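Amy13K (Eubacterium rectale DSM 17629, PDB 6B3P) binds maltooligosaccharides, and so probably starch, through paired family 26 carbohydrate-binding modules of a surface-anchored alpha-amylase. Local coordinates at residues 2-7 / 82-87; 17-22 / 55-60; 33-38 / 45-50. All coordinates share one frame; numbering follows the deposited sequence.

In the fold
All three contacts belong to the first starch-binding module and join strands of one mixed sheet that curls round a hydrophobic interior. Contact 1, partly buried, pairs the first strand with strand 82-87; contacts 2 and 3 are nested inside the loop it closes. Contact 2 is the most buried and holds the sugars with tyrosines and an isoleucine. Contact 3 lies at the surface, a hairpin rich in threonine, yet its methionines reach the interior, where Met-47 CG lies 4.0 Å from Ala-17 CB. Contacts 1 and 2 meet there too, with Leu-3 CD2 3.5 Å from Ile-19 CD1. Contact 1 differs in bringing carboxylates and an amide to its other face.

Contact 1: 2-7 / 82-87; sequences DLTINY and EAEYWF. With FMT (formic acid), chain B.
One face of the Trp-86 indole carries the amide of Asn-6 and, beside it, Glu-84 CG, 3.5 Å above the ring plane. The Tyr-85 ring meets Leu-3 at its edge, where CD1 comes to 3.9 Å from Tyr-85 CD2, and the edge of the Tyr-7 ring lies against Phe-87 O. This is the parallel strand pair of the mixed sheet in the first CBM26 beta-sandwich: 2-7 and 82-87 run 9° apart in strict register.

Thr-4 and Asn-6 each use both backbone N and O across the gap, as parallel strands do, Thr-4 between Ala-83 and Tyr-85 and Asn-6 between Tyr-85 and Phe-87. Side chains alternate. Leu-3, Ile-5 and Tyr-7 go to the hydrophobic interior, where Leu-59, Leu-61 and Met-35 touch this face. Asp-2, Thr-4, Asn-6 and their partners take the other face, toward the half of the chain that carries the second module; there Glu-82 forms a salt bridge with Lys-160 and Asp-2 one with Lys-202.

Asn-6 does most of the work on that side. Its CG sits beside the backbone N (chi1 -46°), which lays the amide 29° from the indole plane. Asn-6 ND2 is 3.2 Å from Trp-86 NE1, but both are donors, so the amide rests on the ring without bonding to that nitrogen. Glu-84, extended with CG anti to its own backbone N, brings OE2 round to collect the amide; Thr-185 holds the same oxygen, and Thr-46 bonds Asn-6 OD1. The amide is thereby fixed at both ends, and the buried polar group is satisfied. The bond from Asn-6 ND2 reaches the anti lone pair of Glu-84 OE2 at 3.0 Å, while a weak second one runs from ND2 to Tyr-85 O at 3.1 Å.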
loop_
_atom_site.group_PDB
_atom_site.type_symbol
_atom_site.label_atom_id
_atom_site.label_comp_id
_atom_site.label_asym_id
_atom_site.label_seq_id
_atom_site.Cartn_x
_atom_site.Cartn_y
_atom_site.Cartn_z
ATOM N N ASP A 2 -9.616 3.105 2.854
ATOM C CA ASP A 2 -8.544 2.149 2.609
ATOM C C ASP A 2 -8.563 1.044 3.654
ATOM O O ASP A 2 -8.362 1.289 4.844
ATOM C CB ASP A 2 -7.184 2.846 2.601
ATOM C CG ASP A 2 -7.149 4.035 1.665
ATOM O OD1 ASP A 2 -6.914 3.830 0.457
ATOM O OD2 ASP A 2 -7.360 5.174 2.135
ATOM N N LEU A 3 -8.805 -0.176 3.186
ATOM C CA LEU A 3 -8.802 -1.358 4.033
ATOM C C LEU A 3 -7.537 -2.159 3.779
ATOM O O LEU A 3 -7.108 -2.316 2.636
ATOM C CB LEU A 3 -10.034 -2.226 3.765
ATOM C CG LEU A 3 -10.103 -3.563 4.509
ATOM C CD1 LEU A 3 -10.312 -3.344 5.994
ATOM C CD2 LEU A 3 -11.210 -4.426 3.935
ATOM N N THR A 4 -6.940 -2.653 4.856
ATOM C CA THR A 4 -5.818 -3.576 4.761
ATOM C C THR A 4 -6.046 -4.705 5.751
ATOM O O THR A 4 -6.367 -4.463 6.911
ATOM C CB THR A 4 -4.470 -2.885 5.055
ATOM O OG1 THR A 4 -4.302 -1.770 4.172
ATOM C CG2 THR A 4 -3.308 -3.859 4.871
ATOM N N ILE A 5 -5.899 -5.939 5.281
ATOM C CA ILE A 5 -6.026 -7.105 6.144
ATOM C C ILE A 5 -4.785 -7.973 6.028
ATOM O O ILE A 5 -4.413 -8.389 4.932
ATOM C CB ILE A 5 -7.271 -7.943 5.796
ATOM C CG1 ILE A 5 -8.539 -7.108 5.980
ATOM C CG2 ILE A 5 -7.337 -9.187 6.683
ATOM C CD1 ILE A 5 -9.801 -7.769 5.452
ATOM N N ASN A 6 -4.153 -8.232 7.168
ATOM C CA ASN A 6 -3.032 -9.154 7.245
ATOM C C ASN A 6 -3.466 -10.406 7.991
ATOM O O ASN A 6 -4.093 -10.319 9.046
ATOM C CB ASN A 6 -1.835 -8.505 7.941
ATOM C CG ASN A 6 -1.555 -7.106 7.434
ATOM O OD1 ASN A 6 -0.950 -6.926 6.378
ATOM N ND2 ASN A 6 -1.986 -6.104 8.194
ATOM N N TYR A 7 -3.135 -11.565 7.431
ATOM C CA TYR A 7 -3.559 -12.848 7.977
ATOM C C TYR A 7 -2.368 -13.794 8.085
ATOM O O TYR A 7 -1.701 -14.091 7.092
ATOM C CB TYR A 7 -4.663 -13.444 7.094
ATOM C CG TYR A 7 -5.059 -14.870 7.411
ATOM C CD1 TYR A 7 -5.205 -15.306 8.724
ATOM C CD2 TYR A 7 -5.315 -15.774 6.386
ATOM C CE1 TYR A 7 -5.578 -16.611 9.005
ATOM C CE2 TYR A 7 -5.688 -17.073 6.655
ATOM C CZ TYR A 7 -5.819 -17.488 7.964
ATOM O OH TYR A 7 -6.187 -18.784 8.220
ATOM N N GLU A 82 -9.956 4.929 7.332
ATOM C CA GLU A 82 -9.027 3.839 7.045
ATOM C C GLU A 82 -9.103 2.773 8.127
ATOM O O GLU A 82 -9.587 3.033 9.227
ATOM C CB GLU A 82 -7.598 4.367 6.936
ATOM C CG GLU A 82 -7.095 5.043 8.198
ATOM C CD GLU A 82 -5.812 5.812 7.964
ATOM O OE1 GLU A 82 -5.858 6.872 7.307
ATOM O OE2 GLU A 82 -4.755 5.352 8.435
ATOM N N ALA A 83 -8.615 1.576 7.815
ATOM C CA ALA A 83 -8.583 0.488 8.787
ATOM C C ALA A 83 -7.584 -0.586 8.373
ATOM O O ALA A 83 -7.610 -1.057 7.236
ATOM C CB ALA A 83 -9.970 -0.120 8.952
ATOM N N GLU A 84 -6.696 -0.955 9.293
ATOM C CA GLU A 84 -5.807 -2.093 9.087
ATOM C C GLU A 84 -6.044 -3.145 10.159
ATOM O O GLU A 84 -6.069 -2.831 11.350
ATOM C CB GLU A 84 -4.338 -1.670 9.093
ATOM C CG GLU A 84 -3.399 -2.834 8.809
ATOM C CD GLU A 84 -1.977 -2.407 8.503
ATOM O OE1 GLU A 84 -1.630 -1.234 8.750
ATOM O OE2 GLU A 84 -1.202 -3.255 8.011
ATOM N N TYR A 85 -6.210 -4.391 9.724
ATOM C CA TYR A 85 -6.461 -5.507 10.628
ATOM C C TYR A 85 -5.345 -6.539 10.549
ATOM O O TYR A 85 -4.740 -6.739 9.495
ATOM C CB TYR A 85 -7.798 -6.179 10.302
ATOM C CG TYR A 85 -9.017 -5.332 10.581
ATOM C CD1 TYR A 85 -9.592 -5.301 11.844
ATOM C CD2 TYR A 85 -9.602 -4.573 9.577
ATOM C CE1 TYR A 85 -10.710 -4.531 12.101
ATOM C CE2 TYR A 85 -10.719 -3.801 9.824
ATOM C CZ TYR A 85 -11.270 -3.783 11.086
ATOM O OH TYR A 85 -12.385 -3.015 11.336
ATOM N N TRP A 86 -5.081 -7.188 11.679
ATOM C CA TRP A 86 -4.209 -8.355 11.729
ATOM C C TRP A 86 -4.994 -9.532 12.290
ATOM O O TRP A 86 -5.603 -9.415 13.354
ATOM C CB TRP A 86 -2.977 -8.091 12.596
ATOM C CG TRP A 86 -1.999 -7.120 12.000
ATOM C CD1 TRP A 86 -0.869 -7.421 11.297
ATOM C CD2 TRP A 86 -2.062 -5.689 12.062
ATOM N NE1 TRP A 86 -0.228 -6.268 10.917
ATOM C CE2 TRP A 86 -0.939 -5.192 11.372
ATOM C CE3 TRP A 86 -2.961 -4.783 12.631
ATOM C CZ2 TRP A 86 -0.691 -3.828 11.238
ATOM C CZ3 TRP A 86 -2.712 -3.427 12.495
ATOM C CH2 TRP A 86 -1.586 -2.964 11.805
ATOM N N PHE A 87 -4.996 -10.655 11.577
ATOM C CA PHE A 87 -5.660 -11.851 12.078
ATOM C C PHE A 87 -4.640 -12.938 12.387
ATOM O O PHE A 87 -4.034 -13.519 11.490
ATOM C CB PHE A 87 -6.698 -12.369 11.084
ATOM C CG PHE A 87 -7.675 -13.325 11.696
ATOM C CD1 PHE A 87 -7.324 -14.649 11.916
ATOM C CD2 PHE A 87 -8.937 -12.899 12.073
ATOM C CE1 PHE A 87 -8.216 -15.533 12.491
ATOM C CE2 PHE A 87 -9.838 -13.780 12.648
ATOM C CZ PHE A 87 -9.476 -15.098 12.857
HETATM C C FMT B . -10.567 6.389 11.011
HETATM O O1 FMT B . -10.036 6.090 9.948
HETATM O O2 FMT B . -11.264 7.397 11.126
HETATM O O HOH W 1 -5.512 0.394 5.334
#

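Contact 2: 17-22 / 55-60; sequences AYIYKE and TDYSLI. With GLC (alpha-D-glucopyranose), chain C; GLC (alpha-D-glucopyranose), chain D; GLC (alpha-D-glucopyranose), chain E; FMT (formic acid), chain Q.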
loop_
_atom_site.group_PDB
_atom_site.type_symbol
_atom_site.label_atom_id
_atom_site.label_comp_id
_atom_site.label_asym_id
_atom_site.label_seq_id
_atom_site.Cartn_x
_atom_site.Cartn_y
_atom_site.Cartn_z
ATOM N N ALA A 17 -9.583 -13.273 1.110
ATOM C CA ALA A 17 -10.500 -12.594 2.016
ATOM C C ALA A 17 -11.812 -12.306 1.295
ATOM O O ALA A 17 -11.829 -11.602 0.283
ATOM C CB ALA A 17 -9.879 -11.304 2.540
ATOM N N TYR A 18 -12.901 -12.862 1.818
ATOM C CA TYR A 18 -14.237 -12.596 1.302
ATOM C C TYR A 18 -14.938 -11.610 2.226
ATOM O O TYR A 18 -15.050 -11.842 3.430
ATOM C CB TYR A 18 -15.044 -13.890 1.179
ATOM C CG TYR A 18 -16.454 -13.687 0.673
ATOM C CD1 TYR A 18 -16.696 -13.360 -0.653
ATOM C CD2 TYR A 18 -17.542 -13.838 1.519
ATOM C CE1 TYR A 18 -17.983 -13.180 -1.121
ATOM C CE2 TYR A 18 -18.832 -13.658 1.063
ATOM C CZ TYR A 18 -19.047 -13.329 -0.257
ATOM O OH TYR A 18 -20.330 -13.153 -0.716
ATOM N N ILE A 19 -15.403 -10.508 1.648
ATOM C CA ILE A 19 -16.002 -9.420 2.409
ATOM C C ILE A 19 -17.411 -9.176 1.889
ATOM O O ILE A 19 -17.625 -9.150 0.677
ATOM C CB ILE A 19 -15.155 -8.131 2.305
ATOM C CG1 ILE A 19 -13.763 -8.374 2.900
ATOM C CG2 ILE A 19 -15.845 -6.958 3.011
ATOM C CD1 ILE A 19 -12.752 -7.301 2.570
ATOM N N TYR A 20 -18.372 -9.011 2.793
ATOM C CA TYR A 20 -19.756 -8.849 2.364
ATOM C C TYR A 20 -20.636 -8.036 3.309
ATOM O O TYR A 20 -20.426 -8.017 4.524
ATOM C CB TYR A 20 -20.401 -10.221 2.149
ATOM C CG TYR A 20 -20.640 -11.017 3.418
ATOM C CD1 TYR A 20 -21.825 -10.884 4.136
ATOM C CD2 TYR A 20 -19.693 -11.915 3.890
ATOM C CE1 TYR A 20 -22.052 -11.614 5.284
ATOM C CE2 TYR A 20 -19.913 -12.650 5.041
ATOM C CZ TYR A 20 -21.098 -12.496 5.734
ATOM O OH TYR A 20 -21.341 -13.216 6.885
ATOM N N LYS A 21 -21.626 -7.368 2.718
ATOM C CA LYS A 21 -22.662 -6.653 3.455
ATOM C C LYS A 21 -23.913 -6.519 2.587
ATOM O O LYS A 21 -23.876 -5.882 1.538
ATOM C CB LYS A 21 -22.172 -5.271 3.893
ATOM C CG LYS A 21 -23.206 -4.460 4.672
ATOM C CD LYS A 21 -23.569 -5.113 6.004
ATOM C CE LYS A 21 -24.434 -4.187 6.852
ATOM N NZ LYS A 21 -24.917 -4.825 8.110
ATOM N N GLU A 22 -25.015 -7.118 3.035
ATOM C CA GLU A 22 -26.290 -7.072 2.314
ATOM C C GLU A 22 -26.133 -7.422 0.832
ATOM O O GLU A 22 -26.657 -6.724 -0.039
ATOM C CB GLU A 22 -26.931 -5.687 2.457
ATOM C CG GLU A 22 -27.249 -5.287 3.897
ATOM C CD GLU A 22 -28.302 -6.171 4.546
ATOM O OE1 GLU A 22 -28.965 -6.940 3.821
ATOM O OE2 GLU A 22 -28.468 -6.096 5.781
ATOM N N THR A 55 -21.108 1.513 5.634
ATOM C CA THR A 55 -21.527 0.373 6.442
ATOM C C THR A 55 -20.371 -0.363 7.102
ATOM O O THR A 55 -19.203 -0.140 6.781
ATOM C CB THR A 55 -22.293 -0.661 5.591
ATOM O OG1 THR A 55 -21.408 -1.231 4.617
ATOM C CG2 THR A 55 -23.482 -0.024 4.887
ATOM N N ASP A 56 -20.721 -1.239 8.038
ATOM C CA ASP A 56 -19.807 -2.266 8.511
ATOM C C ASP A 56 -19.799 -3.390 7.484
ATOM O O ASP A 56 -20.604 -3.384 6.552
ATOM C CB ASP A 56 -20.226 -2.796 9.885
ATOM C CG ASP A 56 -20.192 -1.733 10.961
ATOM O OD1 ASP A 56 -19.381 -0.788 10.850
ATOM O OD2 ASP A 56 -20.971 -1.850 11.931
ATOM N N TYR A 57 -18.888 -4.343 7.649
ATOM C CA TYR A 57 -18.857 -5.529 6.800
ATOM C C TYR A 57 -18.522 -6.769 7.610
ATOM O O TYR A 57 -18.112 -6.680 8.768
ATOM C CB TYR A 57 -17.836 -5.372 5.671
ATOM C CG TYR A 57 -18.159 -4.263 4.699
ATOM C CD1 TYR A 57 -17.805 -2.951 4.978
ATOM C CD2 TYR A 57 -18.813 -4.525 3.503
ATOM C CE1 TYR A 57 -18.098 -1.929 4.098
ATOM C CE2 TYR A 57 -19.108 -3.505 2.611
ATOM C CZ TYR A 57 -18.748 -2.210 2.918
ATOM O OH TYR A 57 -19.033 -1.187 2.044
ATOM N N SER A 58 -18.716 -7.923 6.983
ATOM C CA SER A 58 -18.282 -9.197 7.535
ATOM C C SER A 58 -17.112 -9.717 6.719
ATOM O O SER A 58 -17.057 -9.503 5.509
ATOM C CB SER A 58 -19.423 -10.211 7.527
ATOM O OG SER A 58 -20.469 -9.795 8.383
ATOM N N LEU A 59 -16.187 -10.398 7.390
ATOM C CA LEU A 59 -15.010 -10.969 6.746
ATOM C C LEU A 59 -14.985 -12.481 6.932
ATOM O O LEU A 59 -15.180 -12.981 8.039
ATOM C CB LEU A 59 -13.731 -10.346 7.316
ATOM C CG LEU A 59 -12.414 -11.066 7.001
ATOM C CD1 LEU A 59 -12.044 -10.924 5.530
ATOM C CD2 LEU A 59 -11.295 -10.560 7.900
ATOM N N ILE A 60 -14.746 -13.198 5.839
ATOM C CA ILE A 60 -14.479 -14.629 5.899
ATOM C C ILE A 60 -13.130 -14.917 5.257
ATOM O O ILE A 60 -12.959 -14.760 4.047
ATOM C CB ILE A 60 -15.574 -15.457 5.195
ATOM C CG1 ILE A 60 -16.901 -15.313 5.943
ATOM C CG2 ILE A 60 -15.175 -16.935 5.130
ATOM C CD1 ILE A 60 -18.085 -15.939 5.229
HETATM C C1 GLC C . -21.219 -16.197 3.047
HETATM C C2 GLC C . -21.799 -16.409 4.421
HETATM C C3 GLC C . -23.290 -16.138 4.452
HETATM C C4 GLC C . -23.599 -14.799 3.800
HETATM C C5 GLC C . -22.920 -14.684 2.446
HETATM C C6 GLC C . -23.129 -13.346 1.746
HETATM O O2 GLC C . -21.488 -17.708 4.807
HETATM O O3 GLC C . -23.776 -16.200 5.757
HETATM O O4 GLC C . -25.000 -14.680 3.702
HETATM O O5 GLC C . -21.552 -14.910 2.605
HETATM O O6 GLC C . -22.544 -13.262 0.476
HETATM C C1 GLC D . -25.609 -13.873 4.697
HETATM C C2 GLC D . -26.895 -14.507 5.164
HETATM C C3 GLC D . -27.978 -14.378 4.100
HETATM C C4 GLC D . -28.143 -12.938 3.657
HETATM C C5 GLC D . -26.787 -12.384 3.264
HETATM C C6 GLC D . -26.825 -10.904 2.945
HETATM O O2 GLC D . -26.699 -15.846 5.493
HETATM O O3 GLC D . -29.170 -14.888 4.618
HETATM O O4 GLC D . -29.152 -12.802 2.638
HETATM O O5 GLC D . -25.875 -12.545 4.313
HETATM O O6 GLC D . -25.537 -10.371 2.877
HETATM C C1 GLC E . -19.622 -19.902 -0.314
HETATM C C2 GLC E . -19.111 -19.865 1.112
HETATM C C3 GLC E . -20.150 -19.179 1.985
HETATM C C4 GLC E . -20.540 -17.824 1.427
HETATM C C5 GLC E . -20.935 -17.950 -0.026
HETATM C C6 GLC E . -21.243 -16.571 -0.587
HETATM O O2 GLC E . -18.793 -21.160 1.566
HETATM O O3 GLC E . -19.675 -19.014 3.282
HETATM O O4 GLC E . -21.582 -17.269 2.188
HETATM O O5 GLC E . -19.904 -18.575 -0.724
HETATM O O6 GLC E . -21.461 -16.547 -1.966
HETATM C C FMT Q . -23.878 -1.240 9.323
HETATM O O1 FMT Q . -22.969 -0.624 9.867
HETATM O O2 FMT Q . -24.183 -1.040 8.155
HETATM O O HOH W 2 -22.121 -8.340 6.808
#
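Tyr-20 lays its ring over Ser-58, whose CB sits 3.4 Å from Tyr-20 CZ in a CH-pi contact, while the glucose of chain C covers the opposite face. The crowded chi1 of 70° puts the ring there, and Asp-72 holds its hydroxyl. Ile-60 CD1 adds to the platform, 3.8 Å from Tyr-20 CE2 and also against that sugar. Tyr-18, with CG anti to its backbone N, reaches the sugar edge-on: its OH is 2.5 Å from O6 of the chain C glucose, a short hydrogen bond. Trp-30 meets the Tyr-18 ring edge-to-face.

Beneath this, strands 17-20 and 57-60 run antiparallel, with Tyr-18 and Ile-60, and Tyr-20 and Ser-58, as hydrogen-bonded pairs. The other side of the sheet is greasy: Ile-19 CG2 lies 3.7 Å from Tyr-57 CB, and Leu-59 CD1 lies 3.7 Å from Ala-17 CB. A water joins Tyr-20 O to Ser-58 OG.

These two segments thus lay C6 and ring O5 of a glucose over a tyrosine face and grip its O6, while Gln-69 and Thr-23 add further hydrogen bonds, consistent with a site that reads both apolar and hydroxyl-bearing parts of an alpha-glucan.

Contact 3: 33-38 / 45-50; sequences KTMTAT and YTMHLT. With FMT (formic acid), chain S; EDO (1,2-ethanediol), chain L.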
loop_
_atom_site.group_PDB
_atom_site.type_symbol
_atom_site.label_atom_id
_atom_site.label_comp_id
_atom_site.label_asym_id
_atom_site.label_seq_id
_atom_site.Cartn_x
_atom_site.Cartn_y
_atom_site.Cartn_z
ATOM N N LYS A 33 -10.923 -11.893 -2.531
ATOM C CA LYS A 33 -9.645 -11.429 -3.063
ATOM C C LYS A 33 -8.460 -12.190 -2.479
ATOM O O LYS A 33 -8.297 -12.277 -1.262
ATOM C CB LYS A 33 -9.474 -9.936 -2.795
ATOM C CG LYS A 33 -8.262 -9.342 -3.482
ATOM C CD LYS A 33 -8.253 -7.831 -3.397
ATOM C CE LYS A 33 -7.094 -7.245 -4.185
ATOM N NZ LYS A 33 -7.008 -5.767 -4.042
ATOM N N THR A 34 -7.627 -12.727 -3.365
ATOM C CA THR A 34 -6.436 -13.468 -2.957
ATOM C C THR A 34 -5.479 -12.562 -2.196
ATOM O O THR A 34 -5.227 -11.427 -2.602
ATOM C CB THR A 34 -5.696 -14.077 -4.172
ATOM O OG1 THR A 34 -6.592 -14.915 -4.910
ATOM C CG2 THR A 34 -4.483 -14.901 -3.725
ATOM N N MET A 35 -4.958 -13.074 -1.087
ATOM C CA MET A 35 -4.007 -12.338 -0.264
ATOM C C MET A 35 -2.583 -12.724 -0.649
ATOM O O MET A 35 -2.256 -13.907 -0.756
ATOM C CB MET A 35 -4.262 -12.615 1.217
ATOM C CG MET A 35 -5.717 -12.442 1.620
ATOM S SD MET A 35 -6.040 -12.769 3.360
ATOM C CE MET A 35 -5.325 -11.316 4.122
ATOM N N THR A 36 -1.744 -11.714 -0.857
ATOM C CA THR A 36 -0.378 -11.925 -1.325
ATOM C C THR A 36 0.580 -12.041 -0.146
ATOM O O THR A 36 0.396 -11.385 0.878
ATOM C CB THR A 36 0.083 -10.774 -2.249
ATOM O OG1 THR A 36 -0.867 -10.602 -3.307
ATOM C CG2 THR A 36 1.459 -11.060 -2.846
ATOM N N ALA A 37 1.596 -12.888 -0.299
ATOM C CA ALA A 37 2.628 -13.059 0.721
ATOM C C ALA A 37 3.174 -11.709 1.167
ATOM O O ALA A 37 3.623 -10.907 0.349
ATOM C CB ALA A 37 3.757 -13.942 0.196
ATOM N N THR A 38 3.122 -11.467 2.471
ATOM C CA THR A 38 3.518 -10.185 3.036
ATOM C C THR A 38 5.030 -9.996 2.974
ATOM O O THR A 38 5.787 -10.838 3.456
ATOM C CB THR A 38 3.049 -10.060 4.499
ATOM O OG1 THR A 38 1.651 -10.360 4.581
ATOM C CG2 THR A 38 3.302 -8.661 5.030
ATOM N N TYR A 45 -0.005 -13.074 5.067
ATOM C CA TYR A 45 -0.524 -12.701 3.756
ATOM C C TYR A 45 -1.365 -11.444 3.890
ATOM O O TYR A 45 -2.030 -11.241 4.906
ATOM C CB TYR A 45 -1.343 -13.839 3.151
ATOM C CG TYR A 45 -0.512 -15.068 2.934
ATOM C CD1 TYR A 45 -0.245 -15.938 3.980
ATOM C CD2 TYR A 45 0.035 -15.345 1.690
ATOM C CE1 TYR A 45 0.532 -17.058 3.793
ATOM C CE2 TYR A 45 0.812 -16.462 1.490
ATOM C CZ TYR A 45 1.062 -17.319 2.545
ATOM O OH TYR A 45 1.840 -18.439 2.345
ATOM N N THR A 46 -1.336 -10.614 2.854
ATOM C CA THR A 46 -1.911 -9.277 2.918
ATOM C C THR A 46 -2.768 -8.974 1.697
ATOM O O THR A 46 -2.401 -9.320 0.574
ATOM C CB THR A 46 -0.805 -8.199 3.028
ATOM O OG1 THR A 46 -0.048 -8.409 4.226
ATOM C CG2 THR A 46 -1.404 -6.794 3.050
ATOM N N MET A 47 -3.909 -8.328 1.929
ATOM C CA MET A 47 -4.730 -7.788 0.848
ATOM C C MET A 47 -5.104 -6.344 1.149
ATOM O O MET A 47 -5.289 -5.964 2.308
ATOM C CB MET A 47 -5.998 -8.625 0.635
ATOM C CG MET A 47 -6.974 -8.634 1.810
ATOM S SD MET A 47 -8.168 -7.276 1.778
ATOM C CE MET A 47 -9.255 -7.799 0.456
ATOM N N HIS A 48 -5.200 -5.545 0.092
ATOM C CA HIS A 48 -5.656 -4.166 0.193
ATOM C C HIS A 48 -6.953 -4.009 -0.579
ATOM O O HIS A 48 -7.205 -4.732 -1.543
ATOM C CB HIS A 48 -4.602 -3.199 -0.344
ATOM C CG HIS A 48 -3.346 -3.168 0.465
ATOM N ND1 HIS A 48 -3.122 -2.238 1.457
ATOM C CD2 HIS A 48 -2.247 -3.957 0.434
ATOM C CE1 HIS A 48 -1.939 -2.456 2.001
ATOM N NE2 HIS A 48 -1.386 -3.492 1.397
ATOM N N LEU A 49 -7.774 -3.060 -0.151
ATOM C CA LEU A 49 -9.062 -2.836 -0.785
ATOM C C LEU A 49 -9.576 -1.437 -0.498
ATOM O O LEU A 49 -9.318 -0.872 0.565
ATOM C CB LEU A 49 -10.083 -3.869 -0.300
ATOM C CG LEU A 49 -11.333 -4.056 -1.164
ATOM C CD1 LEU A 49 -10.996 -4.791 -2.458
ATOM C CD2 LEU A 49 -12.410 -4.797 -0.388
ATOM N N THR A 50 -10.294 -0.886 -1.471
ATOM C CA THR A 50 -11.066 0.329 -1.272
ATOM C C THR A 50 -12.509 -0.086 -1.078
ATOM O O THR A 50 -13.064 -0.800 -1.914
ATOM C CB THR A 50 -10.966 1.301 -2.466
ATOM O OG1 THR A 50 -9.599 1.676 -2.674
ATOM C CG2 THR A 50 -11.811 2.557 -2.216
HETATM C C FMT S . -3.441 -6.612 -2.715
HETATM O O1 FMT S . -4.580 -6.620 -2.277
HETATM O O2 FMT S . -2.649 -5.730 -2.404
HETATM C C1 EDO L . 1.873 -20.143 5.387
HETATM O O1 EDO L . 2.951 -20.178 4.438
HETATM C C2 EDO L . 1.818 -21.456 6.163
HETATM O O2 EDO L . 1.459 -22.530 5.281
HETATM O O HOH W 3 -3.257 -9.794 -2.781
#
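The 33-37 and 44-50 strands form an antiparallel beta hairpin whose backbone hydrogen bonds run in both directions between Thr-36 and Thr-46, beside the non-hydrogen-bonded pair Ala-37 and Tyr-45. It belongs to the CBM26 beta-sandwich of the first module, and strand 33-37 is broken partway along. By the break a water donates to Thr-34 O and is hydrogen-bonded to Thr-36 OG1.

Tyr-45 carries the turn end. Its CG lies beside the backbone N (chi1 -62°), which swings the ring alongside the opposite strand, with CD2 3.5 Å from Ala-37 N and CE2 4.1 Å from Ala-37 CB. Its CB rests 3.7 Å from Met-35 CB, and its OH is hydrogen-bonded to an ethanediol, probably from the crystallisation liquor. An alanine here would strip away the ring, with its contacts to Ala-37 N and CB, and would probably loosen the packing at this end of the hairpin.

The methionines turn to the interior, where Ile-5 touches both. Met-35 bends at its last torsion and Met-47 at its last two, so that Met-35 CE comes to 3.9 Å from Met-47 CG; Met-47 CE in turn touches Lys-33 CB. On the side of the sheet where Thr-46 lies, the Thr-38 side chain crosses it at about a right angle, hydroxyl to hydroxyl. Thr-38 OG1 donates to Thr-46 OG1 at 2.6 Å.

At the far end Lys-33 stretches out fully to bond the His-48 carbonyl, approaching in its plane, with NZ 2.7 Å from O. A formic acid molecule, again probably from the liquor, sits beside it: its O1 accepts a weak bond from Lys-33 NZ and an almost straight one from His-48 N, 2.7 Å long at 176°.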